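Local coordinates for protein LbaCas13a H328A (C2c2) (Lachnospiraceae bacterium NK4A179, PDB 5WLH) that binds a CRISPR precursor guide RNA and, as a Cas13a enzyme, cleaves RNA under that guide, with cutting at adenosines, at residues 459-464 and 475-480; 469-474 and 1166-1171; 160-165 and 200-205; 68-73 and 100-105. One frame throughout, in Å; residues are numbered along the deposited sequence.

Overall arrangement
From the N terminus, contact 4 comes first: residues 68-73 and 100-105 close a loop that contains helix 83-96. Contact 3 then crosses helix 158-166 with helix 193-206, closing a segment that includes helix 175-185. The two follow in series but touch, R164 of contact 3 reaching G100 of contact 4, so both belong to one helical lobe. Contact 1, its centre about 66 Å from that of contact 3, draws together the ends of a short excursion between helices 429-458 and 486-517. Contact 2 crosses it along the chain: strand 470-472, carried by that excursion, pairs with strand 1166-1169 nearly 700 residues later.

Contact 1. Residues 459-464 and 475-480; sequences AMDELN and KISEEY
K475 turns its CG into the crowded position between its own backbone N and carbonyl carbon (chi1 61°), and bends at chi3 and chi4 (47°) bring NZ back to E462. This is the closing of a short loop that leaves helix 429-458, carries strand 470-472 and returns before helix 486-517; the outgoing leg contains the 3-10 turn 461-463. The two side chains cross at about a right angle, and E462 OE1 forms a salt bridge with K475 NZ at 3.1 Å. Both charges have further partners: OE1 also meets K468, OE2 accepts from the backbone N of E472, and K475 NZ donates to the E472 carbonyl. A glutamate and a lysine suit these places because each is long enough to reach both the other and the strand between them.

On the more exposed side, S477 OG donates to D461 OD2. Their 2.4 Å separation is unusually short, so its exact length is doubtful. A water lies between the legs as well, accepting from D461 N at 3.0 Å and donating to K475 O at 2.7 Å, which ties the start of the 3-10 turn to the returning chain. The two backbones come closest at A459 and I476. A459 is the first residue beyond the helix, where a small side chain fits well: A459 CA brings a C-H to K475 O at 3.2 Å. Just beyond, A459 CB rests 4.2 Å from I476 CG1, an apolar touch on the buried side.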
# COMPACT_ATOMS: atom_id res chain seq x y z
N ALA A 459 15.56 -18.46 -10.74
CA ALA A 459 16.76 -18.92 -11.43
C ALA A 459 18.03 -18.61 -10.64
O ALA A 459 19.11 -18.49 -11.22
CB ALA A 459 16.86 -18.32 -12.84
N MET A 460 17.93 -18.51 -9.31
CA MET A 460 19.08 -18.21 -8.46
C MET A 460 19.12 -19.16 -7.27
O MET A 460 19.54 -18.78 -6.18
CB MET A 460 19.04 -16.75 -7.99
CG MET A 460 19.05 -15.74 -9.13
SD MET A 460 20.60 -15.69 -10.05
CE MET A 460 21.72 -14.95 -8.86
N ASP A 461 18.63 -20.38 -7.46
CA ASP A 461 18.60 -21.39 -6.40
C ASP A 461 19.92 -21.50 -5.63
O ASP A 461 19.93 -21.63 -4.41
CB ASP A 461 18.27 -22.74 -7.05
CG ASP A 461 17.30 -23.56 -6.26
OD1 ASP A 461 17.56 -23.78 -5.06
OD2 ASP A 461 16.30 -24.01 -6.87
N GLU A 462 21.04 -21.47 -6.33
CA GLU A 462 22.31 -21.78 -5.68
C GLU A 462 22.87 -20.60 -4.88
O GLU A 462 23.99 -20.69 -4.37
CB GLU A 462 23.31 -22.29 -6.72
CG GLU A 462 22.65 -23.32 -7.64
CD GLU A 462 23.57 -24.44 -8.11
OE1 GLU A 462 23.10 -25.59 -8.25
OE2 GLU A 462 24.76 -24.18 -8.35
N LEU A 463 22.12 -19.50 -4.76
CA LEU A 463 22.42 -18.54 -3.71
C LEU A 463 22.25 -19.16 -2.33
O LEU A 463 22.88 -18.72 -1.36
CB LEU A 463 21.52 -17.31 -3.82
CG LEU A 463 21.71 -16.39 -5.03
CD1 LEU A 463 20.74 -15.21 -4.97
CD2 LEU A 463 23.14 -15.89 -5.11
N ASN A 464 21.38 -20.17 -2.21
CA ASN A 464 21.12 -20.82 -0.93
C ASN A 464 22.40 -21.45 -0.41
O ASN A 464 23.15 -22.08 -1.16
CB ASN A 464 20.03 -21.88 -1.08
CG ASN A 464 18.63 -21.29 -1.09
OD1 ASN A 464 18.21 -20.62 -0.14
ND2 ASN A 464 17.90 -21.52 -2.19
N LYS A 475 20.19 -20.21 -13.94
CA LYS A 475 19.56 -21.36 -14.57
C LYS A 475 18.23 -21.57 -13.87
O LYS A 475 18.15 -21.52 -12.64
CB LYS A 475 20.43 -22.62 -14.46
CG LYS A 475 20.75 -23.08 -13.07
CD LYS A 475 21.04 -24.59 -13.07
CE LYS A 475 22.21 -24.94 -12.16
NZ LYS A 475 22.07 -24.27 -10.84
N ILE A 476 17.18 -21.78 -14.66
CA ILE A 476 15.83 -21.83 -14.10
C ILE A 476 15.67 -23.10 -13.28
O ILE A 476 15.96 -24.21 -13.77
CB ILE A 476 14.78 -21.73 -15.21
CG1 ILE A 476 14.97 -20.43 -15.99
CG2 ILE A 476 13.36 -21.86 -14.59
CD1 ILE A 476 13.96 -20.21 -17.10
N SER A 477 15.23 -22.94 -12.03
CA SER A 477 14.94 -24.07 -11.15
C SER A 477 13.96 -25.03 -11.81
O SER A 477 13.09 -24.63 -12.58
CB SER A 477 14.34 -23.58 -9.83
OG SER A 477 15.35 -23.27 -8.89
N GLU A 478 14.09 -26.32 -11.46
CA GLU A 478 13.36 -27.37 -12.17
C GLU A 478 11.85 -27.15 -12.13
O GLU A 478 11.16 -27.40 -13.12
CB GLU A 478 13.71 -28.73 -11.57
CG GLU A 478 13.07 -29.92 -12.28
CD GLU A 478 11.69 -30.27 -11.72
OE1 GLU A 478 11.55 -30.32 -10.48
OE2 GLU A 478 10.76 -30.49 -12.53
N GLU A 479 11.32 -26.70 -10.99
CA GLU A 479 9.87 -26.56 -10.86
C GLU A 479 9.30 -25.45 -11.74
O GLU A 479 8.08 -25.43 -11.95
CB GLU A 479 9.47 -26.28 -9.40
CG GLU A 479 10.22 -27.10 -8.36
CD GLU A 479 11.52 -26.43 -7.90
OE1 GLU A 479 12.57 -26.69 -8.52
OE2 GLU A 479 11.48 -25.66 -6.92
N TYR A 480 10.14 -24.55 -12.26
CA TYR A 480 9.68 -23.40 -13.03
C TYR A 480 10.04 -23.49 -14.50
O TYR A 480 9.69 -22.59 -15.26
CB TYR A 480 10.23 -22.11 -12.41
CG TYR A 480 9.74 -21.99 -11.00
CD1 TYR A 480 8.42 -21.62 -10.73
CD2 TYR A 480 10.55 -22.34 -9.92
CE1 TYR A 480 7.95 -21.55 -9.44
CE2 TYR A 480 10.08 -22.27 -8.63
CZ TYR A 480 8.78 -21.87 -8.39
OH TYR A 480 8.32 -21.81 -7.11
O HOH W 1 18.59 -21.94 -10.06

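Contact 2. Residues 469-474 and 1166-1171; sequences KEIELG and RKINGA
I471 O is gripped by two donors of N1169, the backbone N at 2.9 Å and the side-chain ND2 at 3.2 Å, which reach it from opposite faces of its carbonyl plane. ND2 also gives a straighter bond, 2.9 Å to E470 OE1, which lies in the amide plane and receives it on its anti lone pair. An asparagine suits the place, its short amide serving both a backbone oxygen and a carboxylate; an alanine here would probably leave E470 without this amide mate and its carboxylate freer to turn.

The backbones form a parallel beta ladder, their axes 13° apart. K1167 N donates to K469 O, I471 N to K1167 O, and L473 N to N1169 O at 2.7 Å. On the face with N1169, E470 and K1167 lie side by side, their charged ends in a long salt bridge. On the I471-I1168 face the contact is apolar: I1168 CD1 meets I471 CG1 at 3.7 Å. I471 CD1 also lies over one face of the R1166 guanidinium, toward its rim, while R1166 NE donates to the K468 carbonyl. Glycine suits position 1170, where a side chain would run into L473 O.

Strand 1166-1169 is the middle of three, with 470-472 parallel on one flank and 1157-1160 antiparallel on the other. Y1174 of helix 1171-1180 packs on I471, L473 and I1168, probably joining the two HEPN halves of the enzyme.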
# COMPACT_ATOMS: atom_id res chain seq x y z
N LYS A 469 31.39 -26.15 -4.00
CA LYS A 469 32.55 -25.35 -4.38
C LYS A 469 32.42 -24.78 -5.78
O LYS A 469 33.26 -23.97 -6.18
CB LYS A 469 33.82 -26.20 -4.28
CG LYS A 469 34.12 -26.67 -2.88
CD LYS A 469 34.90 -25.60 -2.12
CE LYS A 469 35.58 -26.19 -0.89
NZ LYS A 469 36.75 -25.37 -0.45
N GLU A 470 31.41 -25.21 -6.53
CA GLU A 470 31.07 -24.62 -7.82
C GLU A 470 29.56 -24.49 -7.90
O GLU A 470 28.84 -25.46 -7.67
CB GLU A 470 31.57 -25.47 -8.99
CG GLU A 470 31.17 -24.92 -10.35
CD GLU A 470 32.05 -25.44 -11.46
OE1 GLU A 470 31.87 -25.01 -12.63
OE2 GLU A 470 32.93 -26.27 -11.16
N ILE A 471 29.08 -23.28 -8.21
CA ILE A 471 27.65 -23.04 -8.36
C ILE A 471 27.40 -22.37 -9.70
O ILE A 471 28.31 -21.86 -10.36
CB ILE A 471 27.08 -22.17 -7.23
CG1 ILE A 471 27.89 -20.89 -7.06
CG2 ILE A 471 27.03 -22.97 -5.92
CD1 ILE A 471 27.27 -19.92 -6.05
N GLU A 472 26.13 -22.40 -10.11
CA GLU A 472 25.69 -21.77 -11.35
C GLU A 472 24.47 -20.91 -11.05
O GLU A 472 23.46 -21.41 -10.54
CB GLU A 472 25.35 -22.82 -12.42
CG GLU A 472 24.88 -22.22 -13.74
CD GLU A 472 24.65 -23.27 -14.82
OE1 GLU A 472 24.91 -24.46 -14.57
OE2 GLU A 472 24.22 -22.88 -15.94
N LEU A 473 24.55 -19.63 -11.39
CA LEU A 473 23.43 -18.72 -11.22
C LEU A 473 22.79 -18.43 -12.57
O LEU A 473 23.46 -18.41 -13.61
CB LEU A 473 23.89 -17.43 -10.55
CG LEU A 473 24.27 -17.53 -9.06
CD1 LEU A 473 23.17 -18.24 -8.30
CD2 LEU A 473 25.62 -18.22 -8.84
N GLY A 474 21.47 -18.21 -12.56
CA GLY A 474 20.77 -17.85 -13.77
C GLY A 474 20.21 -19.02 -14.53
O GLY A 474 19.84 -18.85 -15.70
N ARG A 1166 36.05 -20.96 -4.63
CA ARG A 1166 34.73 -21.19 -5.19
C ARG A 1166 34.74 -20.76 -6.65
O ARG A 1166 35.39 -19.78 -7.01
CB ARG A 1166 33.64 -20.43 -4.42
CG ARG A 1166 32.28 -21.09 -4.53
CD ARG A 1166 31.25 -20.54 -3.55
NE ARG A 1166 30.20 -21.53 -3.33
CZ ARG A 1166 28.99 -21.26 -2.85
NH1 ARG A 1166 28.67 -20.02 -2.52
NH2 ARG A 1166 28.10 -22.23 -2.68
N LYS A 1167 34.05 -21.52 -7.48
CA LYS A 1167 33.83 -21.16 -8.86
C LYS A 1167 32.37 -20.79 -9.02
O LYS A 1167 31.49 -21.55 -8.59
CB LYS A 1167 34.20 -22.31 -9.81
CG LYS A 1167 34.25 -21.88 -11.28
CD LYS A 1167 34.51 -23.06 -12.19
CE LYS A 1167 34.98 -22.60 -13.56
NZ LYS A 1167 35.17 -23.76 -14.49
N ILE A 1168 32.12 -19.63 -9.63
CA ILE A 1168 30.79 -19.05 -9.77
C ILE A 1168 30.52 -18.89 -11.25
O ILE A 1168 31.14 -18.04 -11.91
CB ILE A 1168 30.68 -17.69 -9.06
CG1 ILE A 1168 31.38 -17.71 -7.70
CG2 ILE A 1168 29.21 -17.25 -8.96
CD1 ILE A 1168 30.63 -18.47 -6.65
N ASN A 1169 29.59 -19.68 -11.78
CA ASN A 1169 29.09 -19.53 -13.13
C ASN A 1169 27.84 -18.65 -13.10
O ASN A 1169 27.01 -18.79 -12.20
CB ASN A 1169 28.76 -20.90 -13.73
CG ASN A 1169 29.98 -21.84 -13.75
OD1 ASN A 1169 30.92 -21.63 -14.52
ND2 ASN A 1169 29.98 -22.85 -12.89
N GLY A 1170 27.74 -17.73 -14.05
CA GLY A 1170 26.75 -16.67 -13.90
C GLY A 1170 27.19 -15.63 -12.89
O GLY A 1170 26.36 -15.10 -12.13
N ALA A 1171 28.49 -15.33 -12.86
CA ALA A 1171 29.10 -14.55 -11.79
C ALA A 1171 28.42 -13.20 -11.63
O ALA A 1171 28.17 -12.77 -10.50
CB ALA A 1171 30.59 -14.34 -12.06

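Contact 3. Residues 160-165 and 200-205; sequences NFINRI and KKLLMN
L202 fills the tight part of the contact, set among F161, I162 and I165. Its chi1 (167°) sets CG anti to the backbone N, and from there the two methyls part, one to each neighbouring isoleucine: CD1 lies 3.6 Å from I162 CG1, and CD2 lies 3.7 Å from I165 CD1. The I162 and L202 side chains slide past each other in opposite directions, whereas F161 stands at about a right angle to L202, its CD2 at 4.2 Å from L202 CD2. Branched aliphatic residues suit this place because each has several methyl groups to spread over different partners.

Segments 160-165 and 200-205 of the alpha helices 158-166 and 193-206 cross at -67°, their axes 9.8 Å apart at closest approach. So steep a crossing confines the packing to a few residues near the crossing point, and no hydrogen bond joins the two segments. Beside L202, I165 CG2 meets L203 CD2 at 3.9 Å; L203 continues onto I178 of helix 175-185, while V218 and F222 of helix 218-230 touch L202.

The looser side is where solvent begins. Both I162 and N205 are partly exposed there, and a single side-chain touch, I162 CD1 on N205 CB at 3.9 Å, joins them. An asparagine is at home on this border: its CB meets the isoleucine, while its ND2 leads off to a hydrogen bond with E158.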
# COMPACT_ATOMS: atom_id res chain seq x y z
N ASN A 160 -39.37 4.41 -36.06
CA ASN A 160 -39.86 3.72 -34.87
C ASN A 160 -39.12 4.18 -33.62
O ASN A 160 -39.73 4.32 -32.55
CB ASN A 160 -39.75 2.21 -35.03
CG ASN A 160 -40.55 1.47 -34.00
OD1 ASN A 160 -41.66 1.89 -33.65
ND2 ASN A 160 -39.99 0.40 -33.46
N PHE A 161 -37.81 4.41 -33.72
CA PHE A 161 -37.09 4.93 -32.57
C PHE A 161 -37.61 6.30 -32.16
O PHE A 161 -37.79 6.58 -30.97
CB PHE A 161 -35.58 4.98 -32.87
CG PHE A 161 -34.82 3.73 -32.47
CD1 PHE A 161 -35.17 2.49 -32.97
CD2 PHE A 161 -33.74 3.82 -31.60
CE1 PHE A 161 -34.46 1.34 -32.61
CE2 PHE A 161 -33.03 2.68 -31.23
CZ PHE A 161 -33.38 1.45 -31.74
N ILE A 162 -37.89 7.17 -33.14
CA ILE A 162 -38.43 8.49 -32.83
C ILE A 162 -39.79 8.35 -32.15
O ILE A 162 -40.09 9.05 -31.18
CB ILE A 162 -38.52 9.34 -34.11
CG1 ILE A 162 -37.14 9.89 -34.48
CG2 ILE A 162 -39.56 10.47 -33.97
CD1 ILE A 162 -37.08 10.61 -35.81
N ASN A 163 -40.61 7.41 -32.63
CA ASN A 163 -41.92 7.19 -32.02
C ASN A 163 -41.79 6.66 -30.60
O ASN A 163 -42.50 7.11 -29.69
CB ASN A 163 -42.75 6.23 -32.88
CG ASN A 163 -43.19 6.85 -34.18
OD1 ASN A 163 -43.24 8.07 -34.32
ND2 ASN A 163 -43.51 6.00 -35.16
N ARG A 164 -40.90 5.69 -30.38
CA ARG A 164 -40.74 5.16 -29.03
C ARG A 164 -40.15 6.22 -28.10
O ARG A 164 -40.53 6.30 -26.92
CB ARG A 164 -39.86 3.91 -29.06
CG ARG A 164 -40.49 2.74 -29.82
CD ARG A 164 -41.82 2.31 -29.21
NE ARG A 164 -41.65 1.60 -27.95
CZ ARG A 164 -42.00 0.33 -27.74
NH1 ARG A 164 -41.80 -0.23 -26.55
NH2 ARG A 164 -42.55 -0.39 -28.71
N ILE A 165 -39.26 7.07 -28.62
CA ILE A 165 -38.59 8.07 -27.79
C ILE A 165 -39.57 9.15 -27.34
O ILE A 165 -39.51 9.61 -26.20
CB ILE A 165 -37.39 8.67 -28.55
CG1 ILE A 165 -36.22 7.68 -28.56
CG2 ILE A 165 -36.95 9.99 -27.95
CD1 ILE A 165 -35.14 8.04 -29.57
N LYS A 200 -27.61 12.15 -31.18
CA LYS A 200 -28.02 13.55 -31.20
C LYS A 200 -28.86 13.85 -32.43
O LYS A 200 -29.90 14.52 -32.33
CB LYS A 200 -26.80 14.46 -31.16
CG LYS A 200 -27.18 15.91 -31.43
CD LYS A 200 -26.29 16.88 -30.72
CE LYS A 200 -26.90 18.28 -30.78
NZ LYS A 200 -25.94 19.27 -30.27
N LYS A 201 -28.44 13.37 -33.59
CA LYS A 201 -29.18 13.60 -34.83
C LYS A 201 -30.57 13.00 -34.74
O LYS A 201 -31.56 13.63 -35.14
CB LYS A 201 -28.41 12.99 -36.00
CG LYS A 201 -29.06 13.11 -37.37
CD LYS A 201 -27.98 12.98 -38.46
CE LYS A 201 -28.56 13.04 -39.87
NZ LYS A 201 -27.51 12.74 -40.91
N LEU A 202 -30.66 11.79 -34.20
CA LEU A 202 -31.95 11.14 -33.99
C LEU A 202 -32.84 11.96 -33.05
O LEU A 202 -34.03 12.15 -33.32
CB LEU A 202 -31.72 9.74 -33.44
CG LEU A 202 -32.92 9.00 -32.86
CD1 LEU A 202 -33.83 8.63 -33.97
CD2 LEU A 202 -32.43 7.74 -32.14
N LEU A 203 -32.27 12.45 -31.94
CA LEU A 203 -33.08 13.19 -30.98
C LEU A 203 -33.53 14.54 -31.54
O LEU A 203 -34.63 15.00 -31.25
CB LEU A 203 -32.30 13.40 -29.68
CG LEU A 203 -32.14 12.12 -28.87
CD1 LEU A 203 -31.11 12.32 -27.76
CD2 LEU A 203 -33.50 11.71 -28.29
N MET A 204 -32.66 15.19 -32.32
CA MET A 204 -33.08 16.45 -32.94
C MET A 204 -34.19 16.22 -33.95
O MET A 204 -35.15 17.01 -34.03
CB MET A 204 -31.88 17.14 -33.59
CG MET A 204 -30.81 17.59 -32.58
SD MET A 204 -31.27 19.02 -31.56
CE MET A 204 -31.05 20.36 -32.73
N ASN A 205 -34.10 15.14 -34.74
CA ASN A 205 -35.19 14.79 -35.64
C ASN A 205 -36.45 14.42 -34.86
O ASN A 205 -37.56 14.78 -35.25
CB ASN A 205 -34.77 13.63 -36.55
CG ASN A 205 -33.62 14.01 -37.50
OD1 ASN A 205 -33.33 15.19 -37.69
ND2 ASN A 205 -32.96 13.00 -38.07

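Contact 4. Residues 68-73 and 100-105; sequences LYRIFN and GLVLSD
R70 lays one face of its guanidinium against V102, whose CG1 sits 3.2 Å above the plane, offset toward the rim and closest to R70 NH1. That NH1 donates to Y69 O at 2.9 Å, the oxygen in the guanidinium plane, the nitrogen above the carbonyl plane. The Y69 ring has a water at its edge and L103 CD1 obliquely beside it at 4.3 Å. An arginine suits the site with a flat, weakly hydrated face to lie on a methyl and donors in its plane; an alanine in its place would probably leave V102 less covered and N96 O, which R70 NE also serves, without this mate.

Waters join the rest: one bridges Y69 O, L101 O and L103 N; another links Y69 O with S104 N; a third accepts from I71 N and donates, at 2.7 Å, to L101 O. Valine at the N-cap has no side-chain acceptor, and waters take up the L103 and S104 N-H groups. I71 CG1 packs on L101 CD2 at 3.5 Å.

This buried contact lies at the start of helix 103-107: helix 218-230 packs on Y69, I71 and L103, helix 158-166 on L101 and L103, and I95 of helix 83-96 on L101.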
# COMPACT_ATOMS: atom_id res chain seq x y z
N LEU A 68 -32.74 -5.25 -18.92
CA LEU A 68 -32.62 -3.95 -18.27
C LEU A 68 -31.91 -2.92 -19.15
O LEU A 68 -31.65 -1.80 -18.69
CB LEU A 68 -31.90 -4.09 -16.93
CG LEU A 68 -32.74 -4.63 -15.77
CD1 LEU A 68 -31.89 -4.80 -14.52
CD2 LEU A 68 -33.94 -3.72 -15.49
N TYR A 69 -31.60 -3.27 -20.40
CA TYR A 69 -30.86 -2.38 -21.28
C TYR A 69 -31.65 -1.10 -21.55
O TYR A 69 -32.81 -1.15 -21.97
CB TYR A 69 -30.53 -3.10 -22.59
CG TYR A 69 -29.61 -2.34 -23.51
CD1 TYR A 69 -30.10 -1.31 -24.32
CD2 TYR A 69 -28.26 -2.65 -23.58
CE1 TYR A 69 -29.26 -0.62 -25.16
CE2 TYR A 69 -27.42 -1.96 -24.43
CZ TYR A 69 -27.92 -0.95 -25.21
OH TYR A 69 -27.08 -0.26 -26.06
N ARG A 70 -31.01 0.04 -21.29
CA ARG A 70 -31.57 1.35 -21.60
C ARG A 70 -30.48 2.24 -22.17
O ARG A 70 -29.33 2.18 -21.72
CB ARG A 70 -32.18 2.03 -20.36
CG ARG A 70 -33.28 1.21 -19.69
CD ARG A 70 -34.61 1.40 -20.41
NE ARG A 70 -35.73 0.77 -19.72
CZ ARG A 70 -35.98 -0.53 -19.73
NH1 ARG A 70 -35.18 -1.36 -20.39
NH2 ARG A 70 -37.04 -1.01 -19.08
N ILE A 71 -30.86 3.07 -23.14
CA ILE A 71 -29.91 4.00 -23.76
C ILE A 71 -29.34 4.96 -22.73
O ILE A 71 -28.15 5.30 -22.76
CB ILE A 71 -30.60 4.76 -24.92
CG1 ILE A 71 -31.05 3.78 -26.01
CG2 ILE A 71 -29.68 5.84 -25.49
CD1 ILE A 71 -29.96 2.92 -26.55
N PHE A 72 -30.17 5.39 -21.78
CA PHE A 72 -29.79 6.38 -20.78
C PHE A 72 -29.80 5.76 -19.38
O PHE A 72 -30.71 4.99 -19.05
CB PHE A 72 -30.74 7.58 -20.82
CG PHE A 72 -30.68 8.35 -22.12
CD1 PHE A 72 -29.55 9.09 -22.45
CD2 PHE A 72 -31.75 8.34 -23.00
CE1 PHE A 72 -29.49 9.81 -23.64
CE2 PHE A 72 -31.70 9.06 -24.19
CZ PHE A 72 -30.57 9.79 -24.51
N ASN A 73 -28.82 6.12 -18.56
CA ASN A 73 -28.69 5.63 -17.19
C ASN A 73 -29.63 6.37 -16.24
O ASN A 73 -30.50 7.15 -16.66
CB ASN A 73 -27.25 5.78 -16.70
CG ASN A 73 -26.28 4.89 -17.44
OD1 ASN A 73 -26.63 3.79 -17.87
ND2 ASN A 73 -25.06 5.38 -17.62
N GLY A 100 -41.73 3.34 -24.04
CA GLY A 100 -40.64 4.19 -24.47
C GLY A 100 -39.62 3.41 -25.27
O GLY A 100 -39.94 2.43 -25.94
N LEU A 101 -38.36 3.85 -25.19
CA LEU A 101 -37.27 3.17 -25.89
C LEU A 101 -36.76 2.03 -25.00
O LEU A 101 -35.73 2.12 -24.33
CB LEU A 101 -36.16 4.15 -26.25
CG LEU A 101 -35.13 3.64 -27.25
CD1 LEU A 101 -35.80 3.18 -28.54
CD2 LEU A 101 -34.10 4.71 -27.54
N VAL A 102 -37.52 0.94 -25.01
CA VAL A 102 -37.19 -0.27 -24.26
C VAL A 102 -36.93 -1.35 -25.29
O VAL A 102 -37.86 -1.95 -25.84
CB VAL A 102 -38.31 -0.66 -23.30
CG1 VAL A 102 -37.94 -1.92 -22.53
CG2 VAL A 102 -38.60 0.49 -22.36
N LEU A 103 -35.64 -1.60 -25.56
CA LEU A 103 -35.26 -2.49 -26.65
C LEU A 103 -35.80 -3.90 -26.44
O LEU A 103 -36.18 -4.57 -27.41
CB LEU A 103 -33.74 -2.53 -26.79
CG LEU A 103 -33.13 -1.65 -27.87
CD1 LEU A 103 -31.77 -2.21 -28.27
CD2 LEU A 103 -34.06 -1.57 -29.08
N SER A 104 -35.82 -4.37 -25.19
CA SER A 104 -36.29 -5.72 -24.92
C SER A 104 -37.75 -5.88 -25.32
O SER A 104 -38.14 -6.93 -25.86
CB SER A 104 -36.11 -6.07 -23.44
OG SER A 104 -36.68 -5.07 -22.61
N ASP A 105 -38.57 -4.86 -25.08
CA ASP A 105 -39.96 -4.91 -25.51
C ASP A 105 -40.07 -4.82 -27.03
O ASP A 105 -40.83 -5.58 -27.65
CB ASP A 105 -40.77 -3.79 -24.85
CG ASP A 105 -40.80 -3.92 -23.34
OD1 ASP A 105 -40.49 -5.02 -22.82
OD2 ASP A 105 -41.13 -2.92 -22.66
O HOH W 2 -33.66 0.16 -24.31
O HOH W 3 -34.40 -3.31 -22.94
O HOH W 4 -33.64 3.60 -23.41